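Local coordinates for chloramphenicol acetyltransferase (Aliivibrio fischeri, PDB 6PXA), which probably transfers the acetyl group of acetyl-CoA to chloramphenicol, yielding chloramphenicol 3-acetate, and belongs to the hexapeptide-repeat acyltransferases, at residues E12-K17 with D29-S34; A119-I123 with I136-V140; A152-K156 with V164-N168. One frame throughout, in Å; residues are numbered along the deposited sequence.

Contact 1: E12-K17 with D29-S34; sequences EGQNLK and DYSYYS. With TCH (taurocholic acid), chain M.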
ATOM      1  N   GLU B  12      -6.529   3.504  21.187  1.00 47.00           N
ATOM      2  CA  GLU B  12      -6.282   2.255  21.888  1.00 46.46           C
ATOM      3  C   GLU B  12      -5.132   1.499  21.252  1.00 47.14           C
ATOM      4  O   GLU B  12      -5.056   1.373  20.023  1.00 46.54           O
ATOM      5  CB  GLU B  12      -7.525   1.365  21.861  1.00 52.77           C
ATOM      6  CG  GLU B  12      -8.725   1.878  22.639  1.00 60.15           C
ATOM      7  CD  GLU B  12      -9.882   0.883  22.610  1.00 70.91           C
ATOM      8  OE1 GLU B  12     -10.075   0.221  21.565  1.00 71.69           O
ATOM      9  OE2 GLU B  12     -10.579   0.736  23.638  1.00 75.98           O
ATOM     10  N   GLY B  13      -4.254   0.963  22.102  1.00 46.05           N
ATOM     11  CA  GLY B  13      -3.241   0.030  21.663  1.00 47.41           C
ATOM     12  C   GLY B  13      -3.398  -1.316  22.353  1.00 47.12           C
ATOM     13  O   GLY B  13      -4.000  -1.397  23.431  1.00 47.47           O
ATOM     14  N   GLN B  14      -2.877  -2.375  21.734  1.00 40.74           N
ATOM     15  CA  GLN B  14      -2.945  -3.735  22.264  1.00 46.48           C
ATOM     16  C   GLN B  14      -1.548  -4.181  22.675  1.00 44.07           C
ATOM     17  O   GLN B  14      -0.668  -4.335  21.826  1.00 49.92           O
ATOM     18  CB  GLN B  14      -3.528  -4.695  21.229  1.00 61.95           C
ATOM     19  CG  GLN B  14      -4.988  -5.047  21.455  1.00 73.40           C
ATOM     20  CD  GLN B  14      -5.178  -5.970  22.651  1.00 79.93           C
ATOM     21  OE1 GLN B  14      -4.239  -6.632  23.091  1.00 85.78           O
ATOM     22  NE2 GLN B  14      -6.396  -6.019  23.177  1.00 80.67           N
ATOM     23  N   ASN B  15      -1.356  -4.423  23.965  1.00 42.86           N
ATOM     24  CA  ASN B  15      -0.115  -5.032  24.431  1.00 40.89           C
ATOM     25  C   ASN B  15       0.051  -6.414  23.809  1.00 46.99           C
ATOM     26  O   ASN B  15      -0.820  -7.278  23.952  1.00 44.92           O
ATOM     27  CB  ASN B  15      -0.134  -5.118  25.955  1.00 37.32           C
ATOM     28  CG  ASN B  15       1.137  -5.717  26.524  1.00 50.44           C
ATOM     29  OD1 ASN B  15       1.358  -6.926  26.432  1.00 54.44           O
ATOM     30  ND2 ASN B  15       1.967  -4.876  27.141  1.00 49.30           N
ATOM     31  N   LEU B  16       1.160  -6.616  23.092  1.00 49.74           N
ATOM     32  CA  LEU B  16       1.310  -7.842  22.314  1.00 50.99           C
ATOM     33  C   LEU B  16       1.691  -9.044  23.168  1.00 52.26           C
ATOM     34  O   LEU B  16       1.241 -10.160  22.889  1.00 60.32           O
ATOM     35  CB  LEU B  16       2.343  -7.638  21.208  1.00 48.09           C
ATOM     36  CG  LEU B  16       1.816  -6.650  20.150  1.00 48.67           C
ATOM     37  CD1 LEU B  16       2.821  -6.387  19.050  1.00 45.38           C
ATOM     38  CD2 LEU B  16       0.519  -7.178  19.577  1.00 47.75           C
ATOM     39  N   LYS B  17       2.521  -8.854  24.189  1.00 47.66           N
ATOM     40  CA  LYS B  17       2.999 -10.005  24.954  1.00 53.86           C
ATOM     41  C   LYS B  17       1.866 -10.717  25.686  1.00 51.89           C
ATOM     42  O   LYS B  17       1.896 -11.947  25.818  1.00 52.16           O
ATOM     43  CB  LYS B  17       4.090  -9.576  25.933  1.00 51.55           C
ATOM     44  CG  LYS B  17       4.660 -10.740  26.730  1.00 51.91           C
ATOM     45  CD  LYS B  17       6.003 -10.385  27.370  1.00 59.65           C
ATOM     46  CE  LYS B  17       6.536 -11.547  28.222  1.00 66.31           C
ATOM     47  NZ  LYS B  17       7.955 -11.341  28.623  1.00 65.89           N
ATOM     48  N   ASP B  29       8.350  -7.266  26.258  1.00 44.98           N
ATOM     49  CA  ASP B  29       7.503  -6.450  27.121  1.00 48.70           C
ATOM     50  C   ASP B  29       7.153  -5.110  26.484  1.00 48.78           C
ATOM     51  O   ASP B  29       7.982  -4.485  25.812  1.00 41.59           O
ATOM     52  CB  ASP B  29       8.191  -6.176  28.454  1.00 50.79           C
ATOM     53  CG  ASP B  29       8.551  -7.432  29.212  1.00 50.34           C
ATOM     54  OD1 ASP B  29       7.853  -8.445  29.083  1.00 54.80           O
ATOM     55  OD2 ASP B  29       9.527  -7.377  29.966  1.00 58.69           O
ATOM     56  N   TYR B  30       5.909  -4.679  26.726  1.00 46.51           N
ATOM     57  CA  TYR B  30       5.364  -3.347  26.436  1.00 43.06           C
ATOM     58  C   TYR B  30       5.094  -3.101  24.956  1.00 42.20           C
ATOM     59  O   TYR B  30       4.251  -2.269  24.623  1.00 40.81           O
ATOM     60  CB  TYR B  30       6.278  -2.267  27.037  1.00 49.76           C
ATOM     61  CG  TYR B  30       6.306  -2.357  28.563  1.00 47.84           C
ATOM     62  CD1 TYR B  30       5.225  -1.925  29.315  1.00 46.59           C
ATOM     63  CD2 TYR B  30       7.388  -2.903  29.233  1.00 51.91           C
ATOM     64  CE1 TYR B  30       5.217  -2.020  30.686  1.00 47.09           C
ATOM     65  CE2 TYR B  30       7.401  -3.004  30.625  1.00 51.21           C
ATOM     66  CZ  TYR B  30       6.308  -2.561  31.345  1.00 52.70           C
ATOM     67  OH  TYR B  30       6.300  -2.656  32.723  1.00 56.66           O
ATOM     68  N   SER B  31       5.742  -3.837  24.057  1.00 39.81           N
ATOM     69  CA  SER B  31       5.449  -3.676  22.637  1.00 38.39           C
ATOM     70  C   SER B  31       3.956  -3.832  22.370  1.00 37.22           C
ATOM     71  O   SER B  31       3.295  -4.718  22.929  1.00 38.47           O
ATOM     72  CB  SER B  31       6.250  -4.699  21.836  1.00 39.21           C
ATOM     73  OG  SER B  31       7.613  -4.520  22.128  1.00 35.10           O
ATOM     74  N   TYR B  32       3.422  -2.949  21.513  1.00 38.96           N
ATOM     75  CA  TYR B  32       1.989  -2.858  21.281  1.00 38.12           C
ATOM     76  C   TYR B  32       1.695  -2.693  19.796  1.00 36.22           C
ATOM     77  O   TYR B  32       2.515  -2.189  19.023  1.00 39.92           O
ATOM     78  CB  TYR B  32       1.365  -1.659  22.032  1.00 44.94           C
ATOM     79  CG  TYR B  32       1.743  -0.298  21.449  1.00 41.39           C
ATOM     80  CD1 TYR B  32       2.869   0.390  21.902  1.00 32.88           C
ATOM     81  CD2 TYR B  32       0.980   0.296  20.447  1.00 46.25           C
ATOM     82  CE1 TYR B  32       3.221   1.615  21.371  1.00 36.97           C
ATOM     83  CE2 TYR B  32       1.333   1.525  19.904  1.00 41.34           C
ATOM     84  CZ  TYR B  32       2.442   2.185  20.379  1.00 39.83           C
ATOM     85  OH  TYR B  32       2.805   3.412  19.863  1.00 44.10           O
ATOM     86  N   TYR B  33       0.472  -3.058  19.421  1.00 34.11           N
ATOM     87  CA  TYR B  33      -0.062  -2.827  18.082  1.00 35.88           C
ATOM     88  C   TYR B  33      -1.274  -1.912  18.207  1.00 39.38           C
ATOM     89  O   TYR B  33      -2.216  -2.225  18.944  1.00 40.40           O
ATOM     90  CB  TYR B  33      -0.446  -4.158  17.418  1.00 37.43           C
ATOM     91  CG  TYR B  33      -1.139  -4.064  16.063  1.00 38.59           C
ATOM     92  CD1 TYR B  33      -0.546  -3.392  15.003  1.00 41.20           C
ATOM     93  CD2 TYR B  33      -2.371  -4.677  15.837  1.00 37.40           C
ATOM     94  CE1 TYR B  33      -1.168  -3.313  13.743  1.00 32.48           C
ATOM     95  CE2 TYR B  33      -3.003  -4.594  14.571  1.00 35.94           C
ATOM     96  CZ  TYR B  33      -2.381  -3.902  13.535  1.00 35.65           C
ATOM     97  OH  TYR B  33      -2.962  -3.789  12.272  1.00 38.25           O
ATOM     98  N   SER B  34      -1.261  -0.802  17.478  1.00 43.72           N
ATOM     99  CA  SER B  34      -2.387   0.139  17.438  1.00 45.08           C
ATOM    100  C   SER B  34      -3.055  -0.021  16.075  1.00 43.55           C
ATOM    101  O   SER B  34      -2.717   0.683  15.119  1.00 41.06           O
ATOM    102  CB  SER B  34      -1.925   1.574  17.670  1.00 43.90           C
ATOM    103  OG  SER B  34      -0.832   1.893  16.819  1.00 43.60           O
TER
HETATM  104  C1  TCH M 301      -4.148  11.557  20.424  1.00 65.23           C
HETATM  105  C2  TCH M 301      -4.738  11.681  21.876  1.00 64.00           C
HETATM  106  C3  TCH M 301      -3.883  12.657  22.735  1.00 68.30           C
HETATM  107  O3  TCH M 301      -4.343  12.636  24.031  1.00 72.53           O
HETATM  108  C4  TCH M 301      -2.344  12.309  22.724  1.00 62.79           C
HETATM  109  C5  TCH M 301      -1.773  12.103  21.299  1.00 59.10           C
HETATM  110  C6  TCH M 301      -0.279  11.673  21.341  1.00 56.21           C
HETATM  111  C7  TCH M 301      -0.065  10.148  21.717  1.00 56.08           C
HETATM  112  O7  TCH M 301      -0.327   9.968  23.067  1.00 50.63           O
HETATM  113  C8  TCH M 301      -0.967   9.218  20.873  1.00 54.82           C
HETATM  114  C9  TCH M 301      -2.477   9.685  20.967  1.00 59.02           C
HETATM  115  C10 TCH M 301      -2.660  11.128  20.449  1.00 63.31           C
HETATM  116  C11 TCH M 301      -3.366   8.660  20.233  1.00 59.89           C
HETATM  117  C12 TCH M 301      -3.169   7.282  20.614  1.00 59.93           C
HETATM  118  O12 TCH M 301      -3.665   7.015  21.899  1.00 53.46           O
HETATM  119  C13 TCH M 301      -1.586   6.867  20.669  1.00 63.52           C
HETATM  120  C14 TCH M 301      -0.894   7.753  21.426  1.00 59.09           C
HETATM  121  C15 TCH M 301       0.618   7.215  21.350  1.00 59.04           C
HETATM  122  C16 TCH M 301       0.450   5.776  21.427  1.00 59.25           C
HETATM  123  C17 TCH M 301      -1.066   5.508  21.396  1.00 60.84           C
HETATM  124  C18 TCH M 301      -1.075   6.848  19.220  1.00 66.54           C
HETATM  125  C19 TCH M 301      -2.157  11.213  19.000  1.00 60.37           C
HETATM  126  O1S TCH M 301       0.994   1.168  28.860  1.00 58.28           O
HETATM  127  C20 TCH M 301      -1.340   4.236  20.741  1.00 55.88           C
HETATM  128  C21 TCH M 301      -2.844   3.860  20.634  1.00 51.00           C
HETATM  129  C22 TCH M 301      -0.735   3.196  21.715  1.00 59.28           C
HETATM  130  C23 TCH M 301      -1.519   3.084  23.016  1.00 57.83           C
HETATM  131  C24 TCH M 301      -0.848   2.081  23.942  1.00 56.17           C
HETATM  132  N24 TCH M 301       0.275   2.498  24.742  1.00 55.78           N
HETATM  133  O24 TCH M 301      -1.232   0.972  23.993  1.00 47.87           O
HETATM  134  C25 TCH M 301       0.925   1.561  25.641  1.00 49.94           C
HETATM  135  C26 TCH M 301       1.936   2.364  26.440  1.00 56.12           C
HETATM  136  S26 TCH M 301       2.349   1.488  27.973  1.00 60.57           S
HETATM  137  O2S TCH M 301       3.013   0.055  27.497  1.00 58.85           O
HETATM  138  O3S TCH M 301       3.404   2.455  28.794  1.00 57.90           O
HETATM  139  O   HOH W   1       4.335  -5.929  28.619  1.00 47.12           O
HETATM  140  O   HOH W   2       4.112  -6.607  24.436  1.00 47.68           O

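Contact 2: A119-I123 with I136-V140; sequences AGDTI and IMPGV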
ATOM      1  N   ALA B 119      13.637 -18.361   4.833  1.00 37.80           N
ATOM      2  CA  ALA B 119      14.396 -17.134   4.704  1.00 35.59           C
ATOM      3  C   ALA B 119      15.109 -16.770   5.990  1.00 34.86           C
ATOM      4  O   ALA B 119      15.884 -15.807   6.004  1.00 39.53           O
ATOM      5  CB  ALA B 119      13.473 -15.982   4.289  1.00 34.61           C
ATOM      6  N   GLY B 120      14.882 -17.528   7.057  1.00 36.66           N
ATOM      7  CA  GLY B 120      15.369 -17.173   8.368  1.00 41.31           C
ATOM      8  C   GLY B 120      14.351 -16.336   9.105  1.00 35.51           C
ATOM      9  O   GLY B 120      13.382 -15.815   8.532  1.00 35.74           O
ATOM     10  N   ASP B 121      14.593 -16.176  10.402  1.00 38.80           N
ATOM     11  CA  ASP B 121      13.667 -15.436  11.252  1.00 38.62           C
ATOM     12  C   ASP B 121      13.578 -13.954  10.869  1.00 39.49           C
ATOM     13  O   ASP B 121      14.548 -13.339  10.417  1.00 36.00           O
ATOM     14  CB  ASP B 121      14.100 -15.526  12.719  1.00 42.53           C
ATOM     15  CG  ASP B 121      13.926 -16.931  13.311  1.00 43.18           C
ATOM     16  OD1 ASP B 121      13.382 -17.850  12.634  1.00 34.50           O
ATOM     17  OD2 ASP B 121      14.313 -17.104  14.496  1.00 39.56           O
ATOM     18  N   THR B 122      12.398 -13.385  11.076  0.86 34.14           N
ATOM     19  CA  THR B 122      12.213 -11.934  11.051  0.86 32.95           C
ATOM     20  C   THR B 122      12.411 -11.427  12.474  0.86 35.54           C
ATOM     21  O   THR B 122      11.708 -11.858  13.395  0.86 34.57           O
ATOM     22  CB  THR B 122      10.840 -11.552  10.515  0.86 34.79           C
ATOM     23  OG1 THR B 122      10.747 -11.986   9.154  0.86 33.48           O
ATOM     24  CG2 THR B 122      10.656 -10.043  10.538  0.86 28.17           C
ATOM     25  N   ILE B 123      13.401 -10.563  12.663  1.00 35.61           N
ATOM     26  CA  ILE B 123      13.751 -10.059  13.978  1.00 39.41           C
ATOM     27  C   ILE B 123      13.555  -8.557  13.968  1.00 37.48           C
ATOM     28  O   ILE B 123      14.139  -7.861  13.130  1.00 36.29           O
ATOM     29  CB  ILE B 123      15.195 -10.411  14.349  1.00 41.91           C
ATOM     30  CG1 ILE B 123      15.412 -11.918  14.224  1.00 45.64           C
ATOM     31  CG2 ILE B 123      15.481  -9.959  15.764  1.00 45.99           C
ATOM     32  CD1 ILE B 123      16.844 -12.363  14.456  1.00 49.53           C
ATOM     33  N   ILE B 136       7.210  -5.577   6.046  1.00 35.78           N
ATOM     34  CA  ILE B 136       8.488  -6.173   6.446  1.00 33.45           C
ATOM     35  C   ILE B 136       8.601  -7.547   5.779  1.00 29.87           C
ATOM     36  O   ILE B 136       7.829  -8.464   6.087  1.00 31.89           O
ATOM     37  CB  ILE B 136       8.576  -6.311   7.971  1.00 35.91           C
ATOM     38  CG1 ILE B 136       8.245  -4.992   8.662  1.00 35.66           C
ATOM     39  CG2 ILE B 136       9.959  -6.748   8.382  1.00 41.22           C
ATOM     40  CD1 ILE B 136       9.200  -3.900   8.287  1.00 36.79           C
ATOM     41  N   MET B 137       9.546  -7.695   4.858  1.00 27.44           N
ATOM     42  CA  MET B 137       9.645  -8.914   4.058  1.00 33.16           C
ATOM     43  C   MET B 137      10.408 -10.002   4.820  1.00 31.72           C
ATOM     44  O   MET B 137      11.033  -9.727   5.848  1.00 35.52           O
ATOM     45  CB  MET B 137      10.303  -8.589   2.720  1.00 30.74           C
ATOM     46  CG  MET B 137       9.543  -7.558   1.853  1.00 37.75           C
ATOM     47  SD  MET B 137       7.941  -8.090   1.300  1.00 44.19           S
ATOM     48  CE  MET B 137       7.015  -7.769   2.667  1.00 35.75           C
ATOM     49  N   PRO B 138      10.351 -11.268   4.357  1.00 35.92           N
ATOM     50  CA  PRO B 138      10.932 -12.368   5.156  1.00 33.09           C
ATOM     51  C   PRO B 138      12.424 -12.220   5.373  1.00 36.04           C
ATOM     52  O   PRO B 138      13.157 -11.728   4.513  1.00 37.99           O
ATOM     53  CB  PRO B 138      10.629 -13.624   4.324  1.00 36.26           C
ATOM     54  CG  PRO B 138       9.419 -13.221   3.435  1.00 32.38           C
ATOM     55  CD  PRO B 138       9.660 -11.766   3.144  1.00 35.70           C
ATOM     56  N   GLY B 139      12.869 -12.665   6.553  1.00 34.82           N
ATOM     57  CA  GLY B 139      14.269 -12.787   6.875  1.00 34.92           C
ATOM     58  C   GLY B 139      14.985 -11.524   7.305  1.00 37.50           C
ATOM     59  O   GLY B 139      16.172 -11.602   7.603  1.00 37.78           O
ATOM     60  N   VAL B 140      14.322 -10.345   7.333  1.00 38.52           N
ATOM     61  CA  VAL B 140      15.038  -9.108   7.658  1.00 36.76           C
ATOM     62  C   VAL B 140      15.253  -8.973   9.169  1.00 36.14           C
ATOM     63  O   VAL B 140      14.478  -9.471   9.998  1.00 38.39           O
ATOM     64  CB  VAL B 140      14.295  -7.886   7.094  1.00 39.84           C
ATOM     65  CG1 VAL B 140      14.182  -7.975   5.577  1.00 39.73           C
ATOM     66  CG2 VAL B 140      12.976  -7.854   7.694  1.00 47.03           C
TER
HETATM   67  O   HOH W   3      10.967 -14.342   8.138  1.00 38.14           O
HETATM   68  O   HOH W   4       8.574 -10.719   7.809  1.00 32.78           O

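Contact 3: A152-K156 with V164-N168; sequences AVITK and VVGNN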
ATOM      1  N   ALA B 152       6.800   2.019   4.137  1.00 36.69           N
ATOM      2  CA  ALA B 152       8.092   1.490   3.738  1.00 36.39           C
ATOM      3  C   ALA B 152       7.992   0.001   3.398  1.00 35.56           C
ATOM      4  O   ALA B 152       7.147  -0.730   3.918  1.00 32.67           O
ATOM      5  CB  ALA B 152       9.122   1.693   4.848  1.00 33.88           C
ATOM      6  N   VAL B 153       8.829  -0.428   2.471  1.00 33.49           N
ATOM      7  CA  VAL B 153       8.907  -1.828   2.069  1.00 37.02           C
ATOM      8  C   VAL B 153      10.334  -2.287   2.375  1.00 35.28           C
ATOM      9  O   VAL B 153      11.293  -1.934   1.669  1.00 36.15           O
ATOM     10  CB  VAL B 153       8.538  -2.027   0.598  1.00 37.06           C
ATOM     11  CG1 VAL B 153       8.635  -3.544   0.220  1.00 41.79           C
ATOM     12  CG2 VAL B 153       7.133  -1.473   0.328  1.00 38.24           C
ATOM     13  N   ILE B 154      10.483  -3.027   3.459  1.00 36.75           N
ATOM     14  CA  ILE B 154      11.785  -3.324   4.052  1.00 33.60           C
ATOM     15  C   ILE B 154      12.198  -4.716   3.590  1.00 38.39           C
ATOM     16  O   ILE B 154      11.556  -5.713   3.948  1.00 32.96           O
ATOM     17  CB  ILE B 154      11.727  -3.231   5.579  1.00 31.78           C
ATOM     18  CG1 ILE B 154      11.250  -1.831   5.959  1.00 32.24           C
ATOM     19  CG2 ILE B 154      13.090  -3.503   6.185  1.00 32.31           C
ATOM     20  CD1 ILE B 154      12.233  -0.718   5.518  1.00 31.40           C
ATOM     21  N   THR B 155      13.225  -4.784   2.744  1.00 34.44           N
ATOM     22  CA  THR B 155      13.709  -6.073   2.255  1.00 40.58           C
ATOM     23  C   THR B 155      15.148  -6.362   2.650  1.00 37.77           C
ATOM     24  O   THR B 155      15.637  -7.456   2.360  1.00 38.25           O
ATOM     25  CB  THR B 155      13.613  -6.159   0.724  1.00 33.08           C
ATOM     26  OG1 THR B 155      14.441  -5.147   0.152  1.00 40.30           O
ATOM     27  CG2 THR B 155      12.190  -5.964   0.251  1.00 38.79           C
ATOM     28  N   LYS B 156      15.834  -5.415   3.277  1.00 33.68           N
ATOM     29  CA  LYS B 156      17.208  -5.556   3.722  1.00 41.38           C
ATOM     30  C   LYS B 156      17.245  -5.314   5.221  1.00 41.24           C
ATOM     31  O   LYS B 156      16.322  -4.711   5.778  1.00 41.62           O
ATOM     32  CB  LYS B 156      18.105  -4.549   3.000  1.00 46.17           C
ATOM     33  CG  LYS B 156      17.913  -4.540   1.496  1.00 42.69           C
ATOM     34  CD  LYS B 156      18.952  -3.652   0.830  1.00 54.08           C
ATOM     35  CE  LYS B 156      18.914  -3.805  -0.690  1.00 62.74           C
ATOM     36  NZ  LYS B 156      19.995  -3.005  -1.335  1.00 68.17           N
ATOM     37  N   VAL B 164      14.257   4.607   7.946  1.00 33.96           N
ATOM     38  CA  VAL B 164      14.181   3.987   6.623  1.00 34.72           C
ATOM     39  C   VAL B 164      12.772   4.168   6.085  1.00 39.08           C
ATOM     40  O   VAL B 164      11.794   3.890   6.788  1.00 40.98           O
ATOM     41  CB  VAL B 164      14.569   2.492   6.656  1.00 35.36           C
ATOM     42  CG1 VAL B 164      14.744   1.913   5.224  1.00 34.71           C
ATOM     43  CG2 VAL B 164      15.843   2.287   7.479  1.00 36.43           C
ATOM     44  N   VAL B 165      12.669   4.640   4.845  1.00 39.79           N
ATOM     45  CA  VAL B 165      11.381   4.844   4.188  1.00 39.43           C
ATOM     46  C   VAL B 165      11.421   4.194   2.810  1.00 40.30           C
ATOM     47  O   VAL B 165      12.481   3.866   2.283  1.00 41.02           O
ATOM     48  CB  VAL B 165      11.004   6.341   4.034  1.00 34.54           C
ATOM     49  CG1 VAL B 165      11.068   7.068   5.371  1.00 37.52           C
ATOM     50  CG2 VAL B 165      11.974   7.034   3.080  1.00 39.39           C
ATOM     51  N   GLY B 166      10.234   4.056   2.217  1.00 39.13           N
ATOM     52  CA  GLY B 166      10.165   3.643   0.830  1.00 42.95           C
ATOM     53  C   GLY B 166      10.888   2.334   0.580  1.00 39.60           C
ATOM     54  O   GLY B 166      10.855   1.396   1.392  1.00 42.51           O
ATOM     55  N   ASN B 167      11.599   2.291  -0.545  1.00 38.57           N
ATOM     56  CA  ASN B 167      12.303   1.087  -1.004  1.00 39.45           C
ATOM     57  C   ASN B 167      13.698   1.004  -0.350  1.00 40.50           C
ATOM     58  O   ASN B 167      14.745   1.232  -0.968  1.00 37.64           O
ATOM     59  CB  ASN B 167      12.356   1.103  -2.532  1.00 38.56           C
ATOM     60  CG  ASN B 167      13.017  -0.137  -3.140  1.00 51.72           C
ATOM     61  OD1 ASN B 167      13.247  -1.145  -2.467  1.00 51.09           O
ATOM     62  ND2 ASN B 167      13.324  -0.054  -4.432  1.00 55.67           N
ATOM     63  N   ASN B 168      13.692   0.690   0.950  1.00 40.29           N
ATOM     64  CA  ASN B 168      14.917   0.570   1.770  1.00 37.25           C
ATOM     65  C   ASN B 168      15.779   1.820   1.744  1.00 34.64           C
ATOM     66  O   ASN B 168      17.011   1.726   1.710  1.00 40.69           O
ATOM     67  CB  ASN B 168      15.787  -0.617   1.352  1.00 45.07           C
ATOM     68  CG  ASN B 168      15.075  -1.923   1.480  1.00 54.88           C
ATOM     69  OD1 ASN B 168      14.782  -2.374   2.590  1.00 55.51           O
ATOM     70  ND2 ASN B 168      14.787  -2.552   0.340  1.00 58.58           N
TER
HETATM   71  O   HOH W   5      16.046  -1.658   4.575  1.00 46.90           O

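Contact 1: E12-K17 with D29-S34
Gln14 and Tyr33 face each other as a hydrogen-bonded pair in a short antiparallel beta ladder, by which strand 14-15 adds an antiparallel edge strand beside strand 32-34 in one sheet of the left-handed beta-helix. The backbone bonds come first. Gln14 N reaches Tyr33 O at 2.9 Å, and Tyr33 N returns to Gln14 O. Asn15 and Tyr32 form the adjacent non-hydrogen-bonded pair, and a third bond runs from Leu16 N to Ser31 O at 2.9 Å.

Water and charge extend the join past the ladder. One water accepts from Asn15 ND2 and Tyr30 N; with CG anti to its backbone N (chi1 -179°), Asn15 sends its amide toward Tyr30, while its OD1 is bonded to Glu18 N. A second water links Lys17 N to Ser31 O. Lys17 runs extended beside Asp29, pointing the same way, and its ammonium meets the syn side of the carboxylate, 26° out of plane, in a salt bridge with Lys17 NZ 2.9 Å from Asp29 OD1.

Apolar contact is made just past the ladder, where Leu16 CD2 packs on Tyr33 CB at 3.8 Å; Ile79 of strand 78-80 touches both side chains.

Taurocholic acid lies against Gly13, Tyr30 and Tyr32, in a pocket shared with the second subunit, whose Ser104 N is hydrogen-bonded to the ligand. Tyr30 receives the sulfonate at its ring edge, with O2S 3.5 Å from Tyr30 CD1. Gly13 has no side chain to obstruct the amide oxygen, and its CA lies 3.2 Å from O24. Over one face of the Tyr32 ring sits the ligand's aliphatic tail, C22 being 3.2 Å from Tyr32 CE2.

Contact 2: A119-I123 with I136-V140
Thr122 lies beside the type II beta turn Met137-Val140, where consecutive coils of the left-handed beta-helix join. Its side chain is modelled in two conformers, and the bonds and contacts described for it hold for one of them. In that one, with chi1 at -64°, OG1 stands beside the backbone N and anti to the carbonyl carbon, on the side of the turn. There it meets two waters. One, 2.6 Å from Thr122 OG1, leads to Gly139 N in the turn and back to Gly120 O; the other, 2.9 Å from Thr122 OG1, leads to Ile136 O just before the turn.

The same torsion sets Thr122 CG2 anti to the backbone N and turns it inward, 4.0 Å from CG2 of Ile136. That branch of Ile136 is likewise anti to its own N, and the two side chains cross obliquely. Phe85 and Ile142 pack on Ile136, and Leu71 on Thr122. At the outer end, Ala119 CB touches Pro138 CB at 3.7 Å.

Backbone contacts complete the join. Ile123 N donates to Val140 O at 3.1 Å, with 164° at the hydrogen, as parallel strands 122-124 and 141-142 begin to pair. Gly139 (phi 81°) occupies the turn position that takes a positive phi, and its CA faces three carbonyls, with Asp121 O at 3.6 Å. Asp121 turns from the contact to a salt bridge with Arg72.

With one clear backbone hydrogen bond, Ile123 N to Val140 O, the chemistry implies a join that leans on water: in this conformer the threonine hydroxyl and two waters serve backbone polar groups on both segments, while the methyl belongs to the apolar interior.

Contact 3: A152-K156 with V164-N168
Asn168 grips the backbone at Thr155 and Lys156 with its side-chain amide, and so joins the end of strand 153-154 to the turn that leads from strand 162-165 into antiparallel strand 169-173 near the last coil of the left-handed beta-helix. The side-chain bonds use both ends of that amide. Asn168 OD1 accepts from Thr155 N at 2.9 Å, in the carbonyl plane and on a lone pair, and from Lys156 N at 3.3 Å, 47° above the plane. Asn168 ND2 donates to Thr155 OG1 at 2.6 Å, a short bond tilted from the amide plane. A chi1 of 62° holds OG1 between the backbone N and carbonyl carbon of Thr155, which brings it to ND2 while Thr155 N points to OD1. A water also donates to Asn168 OD1 and to Lys156 O.

Between backbones, Val153 N donates to Gly166 O at 2.9 Å. Gly166 adopts a positive phi of 56° as the chain leaves strand 162-165, and Asn167 then centres an inverse gamma turn.

Apolar contact is made where Ile154 CD1 meets Val164 CG1 at 3.6 Å.

Using both its C=O and its N-H, the Asn168 amide should be restrained in rotation, chiefly by the two OD1 bonds, which implies that it holds the turn to residues 155-156.

How the contacts relate
Contact 2 joins consecutive coils of the beta-helix, whereas contacts 1 and 3 lie where antiparallel edge strands close the two ends of the mixed sheet, on opposite sides of the chain's centre and with their own centres 23 Å apart. All three are partly buried, each mixing inward-facing residues with exposed ones. Contact 2, nearer the middle, touches contact 3, where Met137 N probably hydrogen-bonds to Ile154 O at 3.0 Å and Ile136 packs on Ile154. Their chemistry follows position: contact 1 relies on antiparallel backbone pairing and borders a bile-acid pocket at the subunit interface, contact 2 on water around a turn, and contact 3 on a side-chain amide.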